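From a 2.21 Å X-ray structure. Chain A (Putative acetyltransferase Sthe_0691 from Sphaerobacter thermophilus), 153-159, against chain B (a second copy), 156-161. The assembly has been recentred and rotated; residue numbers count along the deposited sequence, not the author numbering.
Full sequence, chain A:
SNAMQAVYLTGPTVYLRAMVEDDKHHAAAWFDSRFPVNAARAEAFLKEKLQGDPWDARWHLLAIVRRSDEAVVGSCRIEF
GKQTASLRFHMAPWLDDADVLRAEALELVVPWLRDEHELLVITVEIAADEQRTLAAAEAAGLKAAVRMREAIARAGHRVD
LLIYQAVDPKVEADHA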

# COMPACT_ATOMS: atom_id res chain seq x y z
N ALA A 153 16.09 -11.77 0.58
CA ALA A 153 15.84 -11.56 2.02
C ALA A 153 15.78 -12.87 2.81
O ALA A 153 15.09 -13.79 2.41
N ARG A 154 16.51 -12.94 3.91
CA ARG A 154 16.36 -14.00 4.90
C ARG A 154 16.13 -13.34 6.27
O ARG A 154 16.09 -12.10 6.40
N ALA A 155 16.00 -14.17 7.30
CA ALA A 155 15.77 -13.66 8.62
C ALA A 155 17.06 -13.01 9.10
O ALA A 155 18.10 -13.69 9.19
N GLY A 156 17.00 -11.70 9.35
CA GLY A 156 18.13 -10.97 9.88
C GLY A 156 19.25 -10.59 8.91
O GLY A 156 20.16 -9.91 9.29
N HIS A 157 19.18 -11.03 7.65
CA HIS A 157 20.29 -10.87 6.71
C HIS A 157 19.77 -11.16 5.31
O HIS A 157 18.61 -11.52 5.14
N ARG A 158 20.64 -10.99 4.31
CA ARG A 158 20.31 -11.24 2.92
C ARG A 158 21.37 -12.14 2.34
O ARG A 158 22.50 -12.13 2.82
N VAL A 159 21.01 -12.94 1.34
CA VAL A 159 21.97 -13.80 0.66
C VAL A 159 21.90 -13.58 -0.85
O VAL A 159 20.91 -13.07 -1.38
N GLY B 156 14.09 -0.41 -2.85
CA GLY B 156 13.82 -1.70 -3.51
C GLY B 156 13.86 -2.95 -2.62
O GLY B 156 13.86 -4.07 -3.13
N HIS B 157 13.90 -2.80 -1.29
CA HIS B 157 13.90 -3.96 -0.39
C HIS B 157 13.53 -3.52 1.02
O HIS B 157 13.42 -2.32 1.27
N ARG B 158 13.33 -4.48 1.92
CA ARG B 158 13.04 -4.20 3.32
C ARG B 158 14.02 -4.89 4.23
O ARG B 158 14.66 -5.89 3.83
N VAL B 159 14.20 -4.34 5.43
CA VAL B 159 15.08 -4.94 6.39
C VAL B 159 14.35 -5.14 7.70
O VAL B 159 13.31 -4.52 7.95
N ASP B 160 14.88 -6.02 8.54
CA ASP B 160 14.25 -6.32 9.84
C ASP B 160 14.54 -5.24 10.87
O ASP B 160 15.63 -4.62 10.88
N LEU B 161 13.60 -5.05 11.76
CA LEU B 161 13.83 -4.17 12.90
C LEU B 161 14.31 -5.04 14.07
O LEU B 161 13.66 -6.05 14.38

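Packing of chain A 153-159, two strand segments joined by a short turn, against chain B 156-161, a loop leading into a strand, in two copies of the putative acetyltransferase. The contact is small, about 200 Å² counting both sides, and rests largely on Arg A158, Asp B160 and His B157, whose CA-to-CB bonds all point toward the opposing stretch. Asp B160 makes a direct hydrogen bond to chain A. With chi1 at -59° (m) and chi2 at -2°, its carboxylate reaches the chain A turn, and Gly A156 N donates to Asp B160 OD2 at 2.8 Å with an N-H...acceptor angle of 147°. The closest CA pair is also here, with Gly A156 CA 6.1 Å from Asp B160 CA. Gly A156 adopts a positive phi of 78°, a conformation that by itself favours glycine; a CB at this position would point away from chain B. The same carboxylate oxygen packs against the preceding peptide, with Ala A155 C 3.8 Å from Asp B160 OD2. Its other oxygen is tied to chain A through water 1, which donates to Arg A154 O at 2.7 Å and to Asp B160 OD1 at 3.0 Å. The turn has its own internal bonds: Arg A154 N donates to His A157 O at 2.8 Å, and His A157 ND1 donates to Ala A155 O at 2.8 Å. The His A157 side chain (chi1 68°, p) thus folds back on its own chain, its CA-to-CB bond pointing away from chain B. Arg A158 has the largest covered area, 58 Å². Its m, t, p conformation over chi1 to chi3, with chi4 at 88°, lays the guanidinium beside the chain B backbone. His B157 CB sits over one face of this group, 3.8 Å from Arg A158 NH1, while Arg B158 O lies at its edge, near the plane, 3.5 Å from Arg A158 NH1. Two waters bridge Arg A158 NH1 to the Arg B158 backbone. Water 2 accepts from Arg A158 NH1 at 2.9 Å and from Arg B158 N at 3.0 Å; water 3 accepts from Arg A158 NH1 at 2.7 Å and donates to Arg B158 O at 2.6 Å. One guanidinium nitrogen therefore reaches both the NH and the carbonyl of Arg B158 through solvent. The imidazole of His B157 (chi1 70°, p; chi2 -74°) meets Arg A158 NH1 obliquely. Arg B158 shares the m, t, p conformation of Arg A158, yet its CA-to-CB bond points sideways and its end leads away, so its contribution here comes mainly from the backbone.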

# COMPACT_ATOMS: atom_id res chain seq x y z
CB ALA A 153 14.52 -10.77 2.25
CB ARG A 154 17.62 -14.90 4.95
CG ARG A 154 17.98 -15.65 3.64
CD ARG A 154 16.89 -16.69 3.26
NE ARG A 154 17.37 -17.58 2.21
CZ ARG A 154 16.63 -18.10 1.24
NH1 ARG A 154 15.32 -17.83 1.13
NH2 ARG A 154 17.19 -18.90 0.34
CB ALA A 155 15.34 -14.79 9.54
CB HIS A 157 21.51 -11.79 7.05
CG HIS A 157 21.25 -13.26 6.85
ND1 HIS A 157 20.36 -13.98 7.63
CD2 HIS A 157 21.78 -14.16 5.97
CE1 HIS A 157 20.34 -15.24 7.23
NE2 HIS A 157 21.19 -15.38 6.23
CB ARG A 158 20.23 -9.94 2.13
CG ARG A 158 19.22 -8.94 2.73
CD ARG A 158 19.02 -7.73 1.83
NE ARG A 158 18.36 -8.06 0.56
CZ ARG A 158 17.05 -8.09 0.39
NH1 ARG A 158 16.22 -7.83 1.42
NH2 ARG A 158 16.55 -8.40 -0.82
CB VAL A 159 21.77 -15.28 0.99
CG1 VAL A 159 21.78 -15.51 2.53
CG2 VAL A 159 20.51 -15.81 0.35
CB HIS B 157 15.27 -4.66 -0.39
CG HIS B 157 16.36 -3.88 0.29
ND1 HIS B 157 16.96 -2.78 -0.28
CD2 HIS B 157 16.98 -4.05 1.49
CE1 HIS B 157 17.89 -2.30 0.53
NE2 HIS B 157 17.93 -3.06 1.61
CB ARG B 158 11.59 -4.57 3.67
CG ARG B 158 10.58 -3.81 2.78
CD ARG B 158 9.16 -4.28 2.99
NE ARG B 158 8.71 -3.90 4.34
CZ ARG B 158 8.18 -2.72 4.66
NH1 ARG B 158 8.00 -1.78 3.74
NH2 ARG B 158 7.82 -2.49 5.91
CB VAL B 159 16.43 -4.18 6.55
CG1 VAL B 159 17.16 -4.04 5.20
CG2 VAL B 159 16.24 -2.85 7.21
CB ASP B 160 14.77 -7.66 10.40
CG ASP B 160 14.50 -8.83 9.46
OD1 ASP B 160 13.89 -8.65 8.40
OD2 ASP B 160 14.91 -9.94 9.79
CB LEU B 161 12.57 -3.43 13.27
CG LEU B 161 12.65 -2.54 14.52
CD1 LEU B 161 13.71 -1.50 14.32
CD2 LEU B 161 11.28 -1.87 14.78
O HOH W 1 15.58 -9.52 6.02
O HOH W 2 13.36 -7.37 1.14
O HOH W 3 16.46 -7.79 4.15